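PDB 4LES: protein - conserved hypothetical from Bacillus anthracis, which is of unknown function but folds as a compact antiparallel beta sandwich with one helix laid on an outer face of its larger sheet. Local coordinates for residues A[75-78]-A[83-86]; A[90-95]-A[187-192]; A[114-119]-A[153-158]; A[140-145]-A[200-205]. All coordinates share one frame; numbering follows the deposited sequence. Where two conformers were deposited one is given.

Interaction 1 (A[75-78]-A[83-86]); sequences NKDF and FDVT. With EOH (ethanol), chain D.
Two aspartates on adjacent strands, Asp77 and Asp84, stand close enough to clamp one ethanol molecule, probably carried over from the crystallisation liquor. The ethanol O lies 2.8 Å from Asp77 OD2 and 2.9 Å from Asp84 OD2, and its single hydroxyl proton can go to one of them at a time. The side chains cross at about a right angle with their carboxylate planes 90° apart, and their nearer oxygens, Asp77 OD2 and Asp84 OD2, remain 4.2 Å from each other. Asp77 was modelled in two conformers, so its half of the clamp is less certain. With CG opposite the backbone nitrogen (chi1 -168°), Asp77 leans over the neighbouring strand, where OD1 comes 3.3 Å from Asp84 CB and CG comes 3.5 Å from Thr86 OG1. Beneath this polar layer runs an antiparallel hairpin. Phe78 and Val85 form a hydrogen-bonded pair, with Phe78 N to Val85 O and Val85 N to Phe78 O both 2.8 Å, while Asp77 and Thr86 make the next, non-hydrogen-bonded pair. Phe78 and Val85 point to the inner face, where both touch Val197 and the Phe78 ring meets Tyr201. Within strand 69-79, Asn75 and Lys76 both face Val87 in a G1 beta bulge, and Lys76 reaches out to a salt bridge with Glu203. Asp84 OD1 is hydrogen-bonded to His79 ND1. Two acids this close would probably raise each other's proton affinity, while the bond with His79 would probably stabilise the charge on Asp84.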
loop_
_atom_site.group_PDB
_atom_site.type_symbol
_atom_site.label_atom_id
_atom_site.label_comp_id
_atom_site.label_asym_id
_atom_site.label_seq_id
_atom_site.Cartn_x
_atom_site.Cartn_y
_atom_site.Cartn_z
ATOM N N ASN A 75 -9.793 -4.949 -4.213
ATOM C CA ASN A 75 -10.955 -5.301 -3.370
ATOM C C ASN A 75 -11.069 -6.774 -3.031
ATOM O O ASN A 75 -12.137 -7.370 -3.158
ATOM C CB ASN A 75 -12.245 -4.781 -4.022
ATOM C CG ASN A 75 -12.250 -3.262 -4.134
ATOM O OD1 ASN A 75 -12.544 -2.695 -5.182
ATOM N ND2 ASN A 75 -11.857 -2.608 -3.060
ATOM N N LYS A 76 -9.956 -7.346 -2.571
ATOM C CA LYS A 76 -9.894 -8.744 -2.149
ATOM C C LYS A 76 -9.308 -8.887 -0.765
ATOM O O LYS A 76 -8.422 -8.123 -0.390
ATOM C CB LYS A 76 -9.049 -9.571 -3.115
ATOM C CG LYS A 76 -9.636 -9.578 -4.504
ATOM C CD LYS A 76 -8.947 -10.525 -5.470
ATOM C CE LYS A 76 -9.497 -10.249 -6.873
ATOM N NZ LYS A 76 -8.916 -11.200 -7.843
ATOM N N ASP A 77 -9.804 -9.875 -0.027
ATOM C CA ASP A 77 -9.366 -10.166 1.325
ATOM C C ASP A 77 -8.567 -11.489 1.254
ATOM O O ASP A 77 -8.965 -12.426 0.570
ATOM C CB ASP A 77 -10.609 -10.238 2.233
ATOM C CG ASP A 77 -10.282 -10.250 3.722
ATOM O OD1 ASP A 77 -9.082 -10.310 4.092
ATOM O OD2 ASP A 77 -11.254 -10.199 4.524
ATOM N N PHE A 78 -7.414 -11.522 1.919
ATOM C CA PHE A 78 -6.520 -12.640 1.898
ATOM C C PHE A 78 -6.308 -13.104 3.310
ATOM O O PHE A 78 -5.898 -12.340 4.188
ATOM C CB PHE A 78 -5.194 -12.235 1.299
ATOM C CG PHE A 78 -5.301 -11.667 -0.075
ATOM C CD1 PHE A 78 -5.513 -10.314 -0.265
ATOM C CD2 PHE A 78 -5.182 -12.471 -1.173
ATOM C CE1 PHE A 78 -5.604 -9.773 -1.532
ATOM C CE2 PHE A 78 -5.268 -11.939 -2.453
ATOM C CZ PHE A 78 -5.483 -10.580 -2.625
ATOM N N PHE A 83 -4.107 -12.835 10.711
ATOM C CA PHE A 83 -4.737 -11.670 10.136
ATOM C C PHE A 83 -5.392 -11.901 8.766
ATOM O O PHE A 83 -4.869 -12.643 7.944
ATOM C CB PHE A 83 -3.647 -10.590 9.892
ATOM C CG PHE A 83 -2.852 -10.202 11.126
ATOM C CD1 PHE A 83 -3.272 -9.169 11.948
ATOM C CD2 PHE A 83 -1.671 -10.854 11.445
ATOM C CE1 PHE A 83 -2.550 -8.806 13.079
ATOM C CE2 PHE A 83 -0.938 -10.507 12.590
ATOM C CZ PHE A 83 -1.378 -9.484 13.408
ATOM N N ASP A 84 -6.512 -11.217 8.527
ATOM C CA ASP A 84 -7.138 -11.155 7.192
ATOM C C ASP A 84 -6.682 -9.824 6.647
ATOM O O ASP A 84 -6.948 -8.790 7.255
ATOM C CB ASP A 84 -8.674 -11.191 7.247
ATOM C CG ASP A 84 -9.217 -12.614 7.405
ATOM O OD1 ASP A 84 -8.451 -13.574 7.156
ATOM O OD2 ASP A 84 -10.400 -12.758 7.790
ATOM N N VAL A 85 -5.985 -9.857 5.521
ATOM C CA VAL A 85 -5.445 -8.670 4.900
ATOM C C VAL A 85 -6.272 -8.288 3.686
ATOM O O VAL A 85 -6.426 -9.082 2.765
ATOM C CB VAL A 85 -3.988 -8.909 4.458
ATOM C CG1 VAL A 85 -3.453 -7.693 3.728
ATOM C CG2 VAL A 85 -3.116 -9.250 5.662
ATOM N N THR A 86 -6.824 -7.086 3.691
ATOM C CA THR A 86 -7.621 -6.611 2.570
ATOM C C THR A 86 -6.786 -5.669 1.741
ATOM O O THR A 86 -6.137 -4.769 2.287
ATOM C CB THR A 86 -8.859 -5.862 3.064
ATOM O OG1 THR A 86 -9.677 -6.766 3.786
ATOM C CG2 THR A 86 -9.667 -5.309 1.889
HETATM C C1 EOH D . -13.129 -10.488 7.585
HETATM C C2 EOH D . -13.268 -11.174 8.930
HETATM O O EOH D . -11.749 -10.237 7.289
#

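Interaction 2 (A[90-95]-A[187-192]); sequences VVERDK and KFDTGK
Glu92 and Asp189 meet acid to acid: Glu92 OE2 lies 2.5 Å from Asp189 OD1, a separation at which one of the two groups probably carries a proton. The second glutamate oxygen, OE1, is also near, at 3.2 Å from Asp189 OD1, but there both atoms are acceptors. The carboxylate planes are turned 66° apart and the side chains cross at about a right angle, so the aspartate presents one oxygen to the end of the glutamate. An extended chain beyond CG, with CG opposite the backbone nitrogen (chi1 176°), carries the Glu92 carboxylate from strand to helix. The aromatic part of the contact involves Phe188. Glu92 OE1 sits at the ring edge, 3.6 Å from Phe188 CE2, and the two side chains run past each other in opposite directions. Around them, Val111, Ile113 and Tyr72 pack on Glu92, while Phe188 meets the Trp193 ring and receives Lys206 in a cation-pi contact. Hydrogen bonds finish each segment separately. Arg93 NE donates in a straight line to Lys95 O over 2.9 Å, where the chain leaves regular strand geometry, and Arg93 NH1 forms a salt bridge with Glu158; Gly191 N closes the last helical turn on Lys187 O. A triethylene glycol, probably from the crystallisation liquor, lies about 4 Å from the Glu92 side chain. This is a short connecting helix of a beta sandwich: 185-190 joins strand 174-184 of the larger sheet to 193-197 of the smaller and packs against Glu92 of strand 83-96 and Ile113 of strand 110-121.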
loop_
_atom_site.group_PDB
_atom_site.type_symbol
_atom_site.label_atom_id
_atom_site.label_comp_id
_atom_site.label_asym_id
_atom_site.label_seq_id
_atom_site.Cartn_x
_atom_site.Cartn_y
_atom_site.Cartn_z
ATOM N N VAL A 90 -4.803 -0.131 -5.949
ATOM C CA VAL A 90 -3.457 0.326 -6.227
ATOM C C VAL A 90 -3.679 1.588 -7.050
ATOM O O VAL A 90 -4.489 1.574 -7.973
ATOM C CB VAL A 90 -2.653 -0.696 -7.030
ATOM C CG1 VAL A 90 -1.326 -0.105 -7.451
ATOM C CG2 VAL A 90 -2.459 -1.977 -6.224
ATOM N N VAL A 91 -2.989 2.670 -6.710
ATOM C CA VAL A 91 -3.162 3.945 -7.418
ATOM C C VAL A 91 -1.837 4.499 -7.918
ATOM O O VAL A 91 -0.875 4.564 -7.178
ATOM C CB VAL A 91 -3.770 4.993 -6.481
ATOM C CG1 VAL A 91 -3.974 6.322 -7.209
ATOM C CG2 VAL A 91 -5.103 4.480 -5.956
ATOM N N GLU A 92 -1.816 4.895 -9.181
ATOM C CA GLU A 92 -0.652 5.485 -9.816
ATOM C C GLU A 92 -0.916 6.966 -9.849
ATOM O O GLU A 92 -1.914 7.407 -10.441
ATOM C CB GLU A 92 -0.511 4.934 -11.246
ATOM C CG GLU A 92 0.608 5.546 -12.060
ATOM C CD GLU A 92 0.676 4.994 -13.479
ATOM O OE1 GLU A 92 -0.277 4.326 -13.933
ATOM O OE2 GLU A 92 1.697 5.243 -14.148
ATOM N N ARG A 93 -0.058 7.746 -9.208
ATOM C CA ARG A 93 -0.265 9.198 -9.168
ATOM C C ARG A 93 0.981 10.059 -9.191
ATOM O O ARG A 93 2.076 9.601 -8.932
ATOM C CB ARG A 93 -1.152 9.580 -7.976
ATOM C CG ARG A 93 -0.738 9.027 -6.635
ATOM C CD ARG A 93 -1.915 9.015 -5.668
ATOM N NE ARG A 93 -2.171 10.317 -5.088
ATOM C CZ ARG A 93 -3.331 10.722 -4.579
ATOM N NH1 ARG A 93 -3.420 11.939 -4.074
ATOM N NH2 ARG A 93 -4.406 9.953 -4.594
ATOM N N ASP A 94 0.759 11.326 -9.517
ATOM C CA ASP A 94 1.809 12.360 -9.643
ATOM C C ASP A 94 2.249 13.016 -8.331
ATOM O O ASP A 94 3.251 13.709 -8.302
ATOM C CB ASP A 94 1.301 13.476 -10.565
ATOM C CG ASP A 94 0.009 14.145 -10.035
ATOM O OD1 ASP A 94 -0.755 13.511 -9.257
ATOM O OD2 ASP A 94 -0.259 15.304 -10.411
ATOM N N LYS A 95 1.493 12.834 -7.255
ATOM C CA LYS A 95 1.848 13.450 -5.983
ATOM C C LYS A 95 1.034 12.906 -4.810
ATOM O O LYS A 95 0.007 12.226 -4.999
ATOM C CB LYS A 95 1.650 14.970 -6.055
ATOM C CG LYS A 95 0.200 15.372 -6.251
ATOM C CD LYS A 95 -0.011 16.878 -6.288
ATOM C CE LYS A 95 -1.499 17.168 -6.441
ATOM N NZ LYS A 95 -1.811 18.619 -6.439
ATOM N N LYS A 187 8.285 1.993 -16.819
ATOM C CA LYS A 187 8.322 0.591 -16.373
ATOM C C LYS A 187 6.982 0.156 -15.821
ATOM O O LYS A 187 6.498 -0.935 -16.119
ATOM C CB LYS A 187 9.411 0.355 -15.329
ATOM C CG LYS A 187 10.804 0.560 -15.880
ATOM C CD LYS A 187 11.885 0.187 -14.885
ATOM C CE LYS A 187 13.262 0.417 -15.491
ATOM N NZ LYS A 187 14.357 0.085 -14.536
ATOM N N PHE A 188 6.381 1.005 -15.003
ATOM C CA PHE A 188 5.094 0.670 -14.460
ATOM C C PHE A 188 4.056 0.577 -15.559
ATOM O O PHE A 188 3.292 -0.373 -15.603
ATOM C CB PHE A 188 4.627 1.677 -13.413
ATOM C CG PHE A 188 3.370 1.246 -12.733
ATOM C CD1 PHE A 188 3.413 0.327 -11.707
ATOM C CD2 PHE A 188 2.139 1.699 -13.162
ATOM C CE1 PHE A 188 2.237 -0.106 -11.104
ATOM C CE2 PHE A 188 0.967 1.269 -12.565
ATOM C CZ PHE A 188 1.012 0.371 -11.540
ATOM N N ASP A 189 4.053 1.551 -16.463
ATOM C CA ASP A 189 3.036 1.603 -17.523
ATOM C C ASP A 189 3.151 0.498 -18.569
ATOM O O ASP A 189 2.140 0.060 -19.096
ATOM C CB ASP A 189 3.011 2.987 -18.216
ATOM C CG ASP A 189 2.404 4.095 -17.327
ATOM O OD1 ASP A 189 1.905 3.785 -16.228
ATOM O OD2 ASP A 189 2.414 5.280 -17.749
ATOM N N THR A 190 4.355 0.017 -18.850
ATOM C CA THR A 190 4.502 -1.009 -19.890
ATOM C C THR A 190 4.624 -2.441 -19.400
ATOM O O THR A 190 4.532 -3.360 -20.200
ATOM C CB THR A 190 5.717 -0.733 -20.781
ATOM O OG1 THR A 190 6.902 -0.701 -19.973
ATOM C CG2 THR A 190 5.545 0.579 -21.492
ATOM N N GLY A 191 4.834 -2.655 -18.109
ATOM C CA GLY A 191 4.981 -4.017 -17.616
ATOM C C GLY A 191 3.800 -4.568 -16.853
ATOM O O GLY A 191 2.805 -3.864 -16.604
ATOM N N LYS A 192 3.914 -5.851 -16.503
ATOM C CA LYS A 192 2.946 -6.528 -15.646
ATOM C C LYS A 192 3.363 -6.312 -14.181
ATOM O O LYS A 192 4.559 -6.368 -13.838
ATOM C CB LYS A 192 2.874 -8.003 -15.970
ATOM C CG LYS A 192 2.396 -8.242 -17.394
ATOM C CD LYS A 192 2.300 -9.708 -17.738
ATOM C CE LYS A 192 1.806 -9.845 -19.169
ATOM N NZ LYS A 192 1.830 -11.257 -19.628
#

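Interaction 3 (A[114-119]-A[153-158]); sequences VVEAEG and SSYDVE
Tyr155 comes down from its helix onto the sheet with Val114 under one ring face and Glu116 at the hydroxyl end. Val114 CG1 sits 3.8 Å from the ring centroid and 18° off the ring normal, a CH-pi contact displaced toward the CE2-CZ rim; CG2 lies over the same face on the CE1-CD1 side, 4.1 Å from Tyr155 CE1. Glu116 approaches at about a right angle to the tyrosine, its carboxylate turned 56° from the ring plane, and OE2 lies in that plane at the edge. Tyr155 OH donates to Glu116 OE2 across a very short 2.5 Å, which anchors the far end of the ring while the valine packs against its face. Tyr155 CG stands opposite the backbone nitrogen (chi1 -177°), sending the ring off the helix toward the strand. The other glutamate oxygen, OE1, is held by a salt bridge to Arg89 NE, which probably keeps Glu116 ionised. A phosphate, probably from the crystallisation liquor, lies about 4 Å from the Tyr155 side chain. Helix 149-158 thus rests on the four-stranded sheet over its central strands 83-96 and 110-121, while Asp156 hydrogen-bonds Asn178 of edge strand 174-184.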
loop_
_atom_site.group_PDB
_atom_site.type_symbol
_atom_site.label_atom_id
_atom_site.label_comp_id
_atom_site.label_asym_id
_atom_site.label_seq_id
_atom_site.Cartn_x
_atom_site.Cartn_y
_atom_site.Cartn_z
ATOM N N VAL A 114 0.669 3.733 -5.039
ATOM C CA VAL A 114 0.121 3.554 -3.699
ATOM C C VAL A 114 -0.657 2.252 -3.636
ATOM O O VAL A 114 -1.521 2.017 -4.459
ATOM C CB VAL A 114 -0.875 4.676 -3.347
ATOM C CG1 VAL A 114 -1.439 4.482 -1.936
ATOM C CG2 VAL A 114 -0.214 6.036 -3.473
ATOM N N VAL A 115 -0.316 1.384 -2.698
ATOM C CA VAL A 115 -1.076 0.145 -2.465
ATOM C C VAL A 115 -1.866 0.371 -1.162
ATOM O O VAL A 115 -1.284 0.480 -0.080
ATOM C CB VAL A 115 -0.143 -1.082 -2.324
ATOM C CG1 VAL A 115 -0.929 -2.333 -2.013
ATOM C CG2 VAL A 115 0.694 -1.296 -3.585
ATOM N N GLU A 116 -3.178 0.476 -1.262
ATOM C CA GLU A 116 -4.042 0.628 -0.085
ATOM C C GLU A 116 -4.414 -0.754 0.453
ATOM O O GLU A 116 -5.007 -1.563 -0.241
ATOM C CB GLU A 116 -5.319 1.374 -0.443
ATOM C CG GLU A 116 -5.094 2.839 -0.745
ATOM C CD GLU A 116 -6.393 3.581 -1.001
ATOM O OE1 GLU A 116 -7.412 2.924 -1.345
ATOM O OE2 GLU A 116 -6.389 4.826 -0.874
ATOM N N ALA A 117 -4.084 -0.995 1.702
ATOM C CA ALA A 117 -4.324 -2.274 2.325
ATOM C C ALA A 117 -4.652 -2.102 3.781
ATOM O O ALA A 117 -4.399 -1.051 4.375
ATOM C CB ALA A 117 -3.070 -3.130 2.202
ATOM N N GLU A 118 -5.215 -3.141 4.369
ATOM C CA GLU A 118 -5.490 -3.125 5.803
ATOM C C GLU A 118 -5.472 -4.548 6.380
ATOM O O GLU A 118 -5.666 -5.511 5.646
ATOM C CB GLU A 118 -6.797 -2.396 6.079
ATOM C CG GLU A 118 -8.021 -2.985 5.416
ATOM C CD GLU A 118 -9.253 -2.114 5.648
ATOM O OE1 GLU A 118 -9.105 -0.872 5.645
ATOM O OE2 GLU A 118 -10.356 -2.670 5.824
ATOM N N GLY A 119 -5.183 -4.672 7.667
ATOM C CA GLY A 119 -5.122 -5.975 8.314
ATOM C C GLY A 119 -6.042 -6.015 9.511
ATOM O O GLY A 119 -6.122 -5.051 10.252
ATOM N N SER A 153 3.546 8.397 4.744
ATOM C CA SER A 153 3.074 9.224 5.837
ATOM C C SER A 153 2.269 10.416 5.305
ATOM O O SER A 153 1.232 10.763 5.869
ATOM C CB SER A 153 4.250 9.701 6.691
ATOM O OG SER A 153 3.794 10.536 7.734
ATOM N N SER A 154 2.746 11.029 4.220
ATOM C CA SER A 154 2.056 12.171 3.606
ATOM C C SER A 154 0.726 11.728 3.050
ATOM O O SER A 154 -0.273 12.440 3.174
ATOM C CB SER A 154 2.879 12.754 2.472
ATOM O OG SER A 154 4.195 12.982 2.916
ATOM N N TYR A 155 0.720 10.550 2.431
ATOM C CA TYR A 155 -0.508 9.996 1.862
ATOM C C TYR A 155 -1.495 9.672 2.964
ATOM O O TYR A 155 -2.693 9.841 2.783
ATOM C CB TYR A 155 -0.231 8.752 1.034
ATOM C CG TYR A 155 -1.466 8.197 0.380
ATOM C CD1 TYR A 155 -1.936 8.730 -0.808
ATOM C CD2 TYR A 155 -2.178 7.164 0.962
ATOM C CE1 TYR A 155 -3.070 8.224 -1.418
ATOM C CE2 TYR A 155 -3.317 6.658 0.372
ATOM C CZ TYR A 155 -3.760 7.195 -0.826
ATOM O OH TYR A 155 -4.883 6.702 -1.424
ATOM N N ASP A 156 -0.988 9.219 4.109
ATOM C CA ASP A 156 -1.856 8.897 5.248
ATOM C C ASP A 156 -2.523 10.152 5.821
ATOM O O ASP A 156 -3.718 10.119 6.122
ATOM C CB ASP A 156 -1.093 8.132 6.325
ATOM C CG ASP A 156 -0.719 6.709 5.885
ATOM O OD1 ASP A 156 -1.322 6.169 4.924
ATOM O OD2 ASP A 156 0.180 6.121 6.516
ATOM N N VAL A 157 -1.763 11.240 5.972
ATOM C CA VAL A 157 -2.333 12.518 6.428
ATOM C C VAL A 157 -3.298 13.026 5.343
ATOM O O VAL A 157 -4.397 13.490 5.639
ATOM C CB VAL A 157 -1.255 13.587 6.733
ATOM C CG1 VAL A 157 -1.907 14.928 7.077
ATOM C CG2 VAL A 157 -0.365 13.125 7.882
ATOM N N GLU A 158 -2.888 12.919 4.087
ATOM C CA GLU A 158 -3.744 13.296 2.983
ATOM C C GLU A 158 -5.136 12.654 3.128
ATOM O O GLU A 158 -6.149 13.295 2.859
ATOM C CB GLU A 158 -3.110 12.878 1.665
ATOM C CG GLU A 158 -3.988 13.157 0.461
ATOM C CD GLU A 158 -3.382 12.676 -0.827
ATOM O OE1 GLU A 158 -2.177 12.362 -0.854
ATOM O OE2 GLU A 158 -4.126 12.616 -1.814
#

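Interaction 4 (A[140-145]-A[200-205]); sequences ENDNAY and EYKEQI
The carboxylate of Asp142 receives Lys202 at one oxygen rather than over a face: Lys202 NZ lies 3.3 Å from Asp142 OD1 and stays 4.6 Å from Asp142 OD2. The bond is therefore one-sided, a salt bridge whose hydrogen bond is long and weak. The second flat group is the ring of Tyr194, against which Lys202 makes a cation-pi contact, so the ammonium group has an aromatic partner as well as an anionic one. The two side chains of the salt bridge meet at about a right angle. Lys202 is stretched along its whole length, with CG opposite the backbone nitrogen (chi1 -172°), and this lets NZ bridge backbones whose nearest CA atoms, those of Asp142 and Lys202, are 10.9 Å apart. Asp142 sits in a tight turn with a left-handed backbone conformation (phi 67°), and the end of its side chain reaches the lysine. The turn itself is tied by Asp139, whose OD1 accepts from Asn143 N and, weakly, from Asn141 N. Both partners are exposed, so solvent probably screens the pair and its contribution is likely modest. In the three-stranded sheet ordered 135-139, 193-197, 201-204, Lys202 starts on one outer strand, crosses Tyr194 of the middle strand and ends at the turn that follows the other outer strand, while Tyr145 beyond that turn packs on Tyr181 and Ile183 of the larger sheet.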
loop_
_atom_site.group_PDB
_atom_site.type_symbol
_atom_site.label_atom_id
_atom_site.label_comp_id
_atom_site.label_asym_id
_atom_site.label_seq_id
_atom_site.Cartn_x
_atom_site.Cartn_y
_atom_site.Cartn_z
ATOM N N GLU A 140 7.189 -7.907 -13.028
ATOM C CA GLU A 140 7.263 -9.190 -13.744
ATOM C C GLU A 140 8.648 -9.876 -13.596
ATOM O O GLU A 140 8.778 -11.058 -13.854
ATOM C CB GLU A 140 6.851 -9.023 -15.221
ATOM C CG GLU A 140 7.753 -8.098 -16.023
ATOM C CD GLU A 140 7.125 -7.573 -17.316
ATOM O OE1 GLU A 140 5.908 -7.757 -17.543
ATOM O OE2 GLU A 140 7.859 -6.945 -18.108
ATOM N N ASN A 141 9.662 -9.134 -13.157
ATOM C CA ASN A 141 10.994 -9.705 -12.926
ATOM C C ASN A 141 11.196 -10.130 -11.474
ATOM O O ASN A 141 12.313 -10.408 -11.060
ATOM C CB ASN A 141 12.050 -8.693 -13.301
ATOM C CG ASN A 141 11.956 -8.292 -14.739
ATOM O OD1 ASN A 141 11.911 -7.107 -15.064
ATOM N ND2 ASN A 141 11.868 -9.280 -15.613
ATOM N N ASP A 142 10.104 -10.151 -10.707
ATOM C CA ASP A 142 10.100 -10.559 -9.303
ATOM C C ASP A 142 10.859 -9.642 -8.348
ATOM O O ASP A 142 11.269 -10.056 -7.269
ATOM C CB ASP A 142 10.506 -12.033 -9.149
ATOM C CG ASP A 142 9.397 -12.981 -9.592
ATOM O OD1 ASP A 142 8.299 -12.939 -8.987
ATOM O OD2 ASP A 142 9.621 -13.775 -10.527
ATOM N N ASN A 143 11.036 -8.388 -8.732
ATOM C CA ASN A 143 11.608 -7.434 -7.812
ATOM C C ASN A 143 10.449 -6.991 -6.943
ATOM O O ASN A 143 9.390 -6.626 -7.459
ATOM C CB ASN A 143 12.187 -6.242 -8.531
ATOM C CG ASN A 143 13.364 -6.605 -9.389
ATOM O OD1 ASN A 143 14.372 -7.131 -8.903
ATOM N ND2 ASN A 143 13.257 -6.313 -10.673
ATOM N N ALA A 144 10.641 -7.086 -5.632
ATOM C CA ALA A 144 9.668 -6.658 -4.664
ATOM C C ALA A 144 10.176 -5.307 -4.184
ATOM O O ALA A 144 11.363 -5.161 -3.927
ATOM C CB ALA A 144 9.602 -7.664 -3.536
ATOM N N TYR A 145 9.306 -4.312 -4.086
ATOM C CA TYR A 145 9.737 -2.977 -3.687
ATOM C C TYR A 145 9.504 -2.662 -2.217
ATOM O O TYR A 145 8.604 -3.220 -1.570
ATOM C CB TYR A 145 9.104 -1.922 -4.605
ATOM C CG TYR A 145 9.596 -2.100 -6.011
ATOM C CD1 TYR A 145 9.035 -3.062 -6.842
ATOM C CD2 TYR A 145 10.658 -1.350 -6.497
ATOM C CE1 TYR A 145 9.499 -3.265 -8.118
ATOM C CE2 TYR A 145 11.140 -1.550 -7.778
ATOM C CZ TYR A 145 10.555 -2.509 -8.583
ATOM O OH TYR A 145 11.015 -2.710 -9.868
ATOM N N GLU A 200 2.502 -15.352 -0.039
ATOM C CA GLU A 200 1.578 -16.475 -0.134
ATOM C C GLU A 200 0.539 -16.306 -1.242
ATOM O O GLU A 200 0.069 -17.291 -1.796
ATOM C CB GLU A 200 0.868 -16.565 1.216
ATOM C CG GLU A 200 0.020 -17.787 1.446
ATOM C CD GLU A 200 -0.572 -17.816 2.843
ATOM O OE1 GLU A 200 -1.191 -18.828 3.183
ATOM O OE2 GLU A 200 -0.430 -16.848 3.610
ATOM N N TYR A 201 0.155 -15.060 -1.542
ATOM C CA TYR A 201 -0.802 -14.782 -2.584
ATOM C C TYR A 201 -0.163 -13.798 -3.538
ATOM O O TYR A 201 0.568 -12.892 -3.112
ATOM C CB TYR A 201 -2.051 -14.112 -2.017
ATOM C CG TYR A 201 -2.773 -14.899 -0.965
ATOM C CD1 TYR A 201 -2.469 -14.734 0.379
ATOM C CD2 TYR A 201 -3.790 -15.786 -1.312
ATOM C CE1 TYR A 201 -3.136 -15.450 1.354
ATOM C CE2 TYR A 201 -4.478 -16.490 -0.341
ATOM C CZ TYR A 201 -4.143 -16.317 0.998
ATOM O OH TYR A 201 -4.802 -17.038 1.974
ATOM N N LYS A 202 -0.456 -13.959 -4.824
ATOM C CA LYS A 202 0.064 -13.081 -5.861
ATOM C C LYS A 202 -1.134 -12.648 -6.676
ATOM O O LYS A 202 -1.783 -13.446 -7.313
ATOM C CB LYS A 202 1.096 -13.805 -6.713
ATOM C CG LYS A 202 1.838 -12.924 -7.702
ATOM C CD LYS A 202 2.980 -13.713 -8.334
ATOM C CE LYS A 202 3.938 -12.789 -9.062
ATOM N NZ LYS A 202 5.124 -13.486 -9.632
ATOM N N GLU A 203 -1.457 -11.375 -6.604
ATOM C CA GLU A 203 -2.612 -10.833 -7.321
ATOM C C GLU A 203 -2.098 -9.909 -8.413
ATOM O O GLU A 203 -1.416 -8.927 -8.106
ATOM C CB GLU A 203 -3.428 -10.064 -6.279
ATOM C CG GLU A 203 -4.580 -9.270 -6.778
ATOM C CD GLU A 203 -5.663 -10.149 -7.322
ATOM O OE1 GLU A 203 -5.684 -11.369 -6.971
ATOM O OE2 GLU A 203 -6.487 -9.592 -8.081
ATOM N N GLN A 204 -2.414 -10.192 -9.676
ATOM C CA GLN A 204 -1.962 -9.347 -10.779
ATOM C C GLN A 204 -2.831 -8.112 -10.848
ATOM O O GLN A 204 -4.040 -8.213 -10.935
ATOM C CB GLN A 204 -2.019 -10.082 -12.117
ATOM C CG GLN A 204 -1.452 -9.259 -13.269
ATOM C CD GLN A 204 -1.405 -10.020 -14.569
ATOM O OE1 GLN A 204 -1.872 -11.141 -14.659
ATOM N NE2 GLN A 204 -0.822 -9.410 -15.590
ATOM N N ILE A 205 -2.242 -6.939 -10.804
ATOM C CA ILE A 205 -3.074 -5.762 -10.903
ATOM C C ILE A 205 -3.102 -5.229 -12.340
ATOM O O ILE A 205 -4.055 -4.567 -12.743
ATOM C CB ILE A 205 -2.624 -4.656 -9.939
ATOM C CG1 ILE A 205 -1.387 -3.957 -10.469
ATOM C CG2 ILE A 205 -2.391 -5.203 -8.533
ATOM C CD1 ILE A 205 -0.845 -2.947 -9.492
#

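How the interactions relate
Interactions 1, 2 and 3 all use the four-stranded sheet; interaction 4 belongs to the three-stranded sheet, on the face of the larger sheet opposite helix 149-158. Interaction 1 closes the first hairpin, and strand 83-96 then runs on to interaction 2, centred about 22 Å away. Along the chain, interaction 3 falls wholly between the two segments of interaction 2, whereas the segments of interaction 4 alternate with those of interactions 2 and 3. Salt bridges join Arg93 to Glu158 (2 and 3) and Lys76 to Glu203 (1 and 4), and a probable hydrogen bond runs from Lys192 N to Glu140 (2 and 4). Interactions 3 and 4, about 19 Å apart by centres, do not touch. Together they tie helices and both sheets into one domain.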